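Local coordinates for D-alanyl-D-alanine carboxypeptidase (Vibrio cholerae, PDB 5TR7), which probably removes the terminal D-alanine from peptidoglycan precursors, as a penicillin-binding serine carboxypeptidase of the peptidase S11 family, at residues G46-K50 with R51-S55. Sequence-based numbering, arbitrary orientation.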
ATOM      1  N   GLY A  46       5.646   8.768   6.065  1.00 51.95           N
ATOM      2  CA  GLY A  46       6.983   8.279   6.467  1.00 50.05           C
ATOM      3  C   GLY A  46       8.024   9.373   6.271  1.00 52.68           C
ATOM      4  O   GLY A  46       8.876   9.618   7.146  1.00 51.37           O
ATOM      5  N   GLN A  47       7.927  10.080   5.158  1.00 54.21           N
ATOM      6  CA  GLN A  47       8.862  11.166   4.957  1.00 52.11           C
ATOM      7  C   GLN A  47       8.684  12.260   5.977  1.00 51.50           C
ATOM      8  O   GLN A  47       9.686  12.780   6.506  1.00 63.56           O
ATOM      9  CB  GLN A  47       8.764  11.696   3.550  1.00 53.67           C
ATOM     10  CG  GLN A  47       9.343  10.736   2.484  1.00 59.70           C
ATOM     11  CD  GLN A  47      10.842  10.709   2.475  1.00 58.43           C
ATOM     12  OE1 GLN A  47      11.455  11.324   3.308  1.00 61.19           O
ATOM     13  NE2 GLN A  47      11.441  10.041   1.505  1.00 60.29           N
ATOM     14  N   GLU A  48       7.426  12.589   6.317  1.00 55.82           N
ATOM     15  CA  GLU A  48       7.167  13.638   7.282  1.00 54.95           C
ATOM     16  C   GLU A  48       7.681  13.267   8.649  1.00 52.81           C
ATOM     17  O   GLU A  48       8.192  14.128   9.364  1.00 55.85           O
ATOM     18  CB  GLU A  48       5.678  14.027   7.354  1.00 60.51           C
ATOM     19  CG  GLU A  48       5.094  14.602   6.078  1.00 65.16           C
ATOM     20  CD  GLU A  48       5.735  15.920   5.673  1.00 74.90           C
ATOM     21  OE1 GLU A  48       5.957  16.795   6.519  1.00 88.06           O
ATOM     22  OE2 GLU A  48       6.016  16.097   4.491  1.00 77.08           O
ATOM     23  N   VAL A  49       7.520  12.006   9.039  1.00 51.23           N
ATOM     24  CA  VAL A  49       8.041  11.510  10.340  1.00 49.03           C
ATOM     25  C   VAL A  49       9.567  11.557  10.334  1.00 50.44           C
ATOM     26  O   VAL A  49      10.143  12.052  11.261  1.00 59.24           O
ATOM     27  CB  VAL A  49       7.611  10.051  10.590  1.00 55.70           C
ATOM     28  CG1 VAL A  49       8.330   9.458  11.811  1.00 49.87           C
ATOM     29  CG2 VAL A  49       6.073   9.958  10.701  1.00 55.87           C
ATOM     30  N   LYS A  50      10.242  11.095   9.272  1.00 57.06           N
ATOM     31  CA  LYS A  50      11.703  11.134   9.258  1.00 58.80           C
ATOM     32  C   LYS A  50      12.253  12.509   9.369  1.00 61.37           C
ATOM     33  O   LYS A  50      13.255  12.700  10.018  1.00 61.12           O
ATOM     34  CB  LYS A  50      12.315  10.657   7.965  1.00 68.16           C
ATOM     35  CG  LYS A  50      12.289   9.191   7.716  1.00 71.06           C
ATOM     36  CD  LYS A  50      13.408   8.895   6.670  1.00 78.77           C
ATOM     37  CE  LYS A  50      13.246   9.736   5.404  1.00 73.53           C
ATOM     38  NZ  LYS A  50      14.009   9.123   4.323  1.00 71.00           N
ATOM     39  N   ARG A  51      11.639  13.454   8.676  1.00 63.08           N
ATOM     40  CA  ARG A  51      12.139  14.827   8.758  1.00 64.92           C
ATOM     41  C   ARG A  51      11.737  15.536  10.023  1.00 63.93           C
ATOM     42  O   ARG A  51      12.114  16.659  10.207  1.00 62.71           O
ATOM     43  CB  ARG A  51      11.605  15.579   7.545  1.00 74.84           C
ATOM     44  CG  ARG A  51      12.097  14.912   6.277  1.00 85.96           C
ATOM     45  CD  ARG A  51      11.336  15.488   5.115  1.00101.79           C
ATOM     46  NE  ARG A  51      12.004  15.279   3.847  1.00114.17           N
ATOM     47  CZ  ARG A  51      11.518  15.689   2.679  1.00126.85           C
ATOM     48  NH1 ARG A  51      10.340  16.326   2.617  1.00127.48           N
ATOM     49  NH2 ARG A  51      12.220  15.468   1.569  1.00131.47           N
ATOM     50  N   GLY A  52      10.932  14.912  10.894  1.00 60.26           N
ATOM     51  CA  GLY A  52      10.540  15.619  12.117  1.00 60.01           C
ATOM     52  C   GLY A  52       9.406  16.642  11.980  1.00 57.35           C
ATOM     53  O   GLY A  52       9.193  17.383  12.883  1.00 58.09           O
ATOM     54  N   ASN A  53       8.638  16.651  10.891  1.00 59.25           N
ATOM     55  CA  ASN A  53       7.523  17.622  10.772  1.00 62.75           C
ATOM     56  C   ASN A  53       6.339  17.193  11.568  1.00 66.06           C
ATOM     57  O   ASN A  53       5.539  18.028  11.937  1.00 60.43           O
ATOM     58  CB  ASN A  53       7.089  17.806   9.328  1.00 69.55           C
ATOM     59  CG  ASN A  53       8.200  18.313   8.446  1.00 67.05           C
ATOM     60  OD1 ASN A  53       9.196  18.771   8.906  1.00 72.86           O
ATOM     61  ND2 ASN A  53       8.052  18.126   7.168  1.00 71.31           N
ATOM     62  N   ILE A  54       6.181  15.883  11.771  1.00 59.55           N
ATOM     63  CA  ILE A  54       5.150  15.392  12.690  1.00 59.59           C
ATOM     64  C   ILE A  54       5.823  14.355  13.587  1.00 58.25           C
ATOM     65  O   ILE A  54       6.834  13.801  13.210  1.00 62.93           O
ATOM     66  CB  ILE A  54       3.953  14.721  11.953  1.00 65.62           C
ATOM     67  CG1 ILE A  54       4.428  13.539  11.097  1.00 63.94           C
ATOM     68  CG2 ILE A  54       3.213  15.753  11.123  1.00 66.49           C
ATOM     69  CD1 ILE A  54       3.314  12.749  10.450  1.00 64.90           C
ATOM     70  N   SER A  55       5.274  14.109  14.766  1.00 62.97           N
ATOM     71  CA  SER A  55       5.762  13.065  15.668  1.00 54.46           C
ATOM     72  C   SER A  55       4.685  11.949  15.787  1.00 54.35           C
ATOM     73  O   SER A  55       3.502  12.199  15.773  1.00 54.60           O
ATOM     74  CB  SER A  55       5.957  13.608  17.063  1.00 55.63           C
ATOM     75  OG  SER A  55       6.124  12.536  18.024  1.00 55.50           O
TER
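Q47 meets R51 one turn further along, at the C-terminal end of helix 37-50. R51 N donates to Q47 O at 3.0 Å. The extended R51 side chain runs past that carbonyl, and Q47 OE1 lies over one face of the guanidinium, 4.0 Å from R51 NE. Q47 NE2 is held by Y43 OH. E48 makes two bonds to N53. Its backbone O accepts N53 N, 3.0 Å away. Its side chain bends at chi2 (-64°), which brings OE1 within 2.6 Å of N53 ND2. The bond is nearly straight (164°). The donor lies above the carboxylate plane, while OE1 lies in the amide plane of N53. V49 O accepts G52 N at 3.0 Å. G52 has positive phi (80°) and ends the helix in a Schellman motif. V49 CG2 packs against I54 CD1 at 3.9 Å, and I54 CG1 also touches E48 CB. K50 sends NZ away to D163 O. The turn leads from helix 37-50 into the loop before strand 59-61. I54 and E48 rest on helix 100-111, while Q47 and R51 touch W124 of helix 114-127.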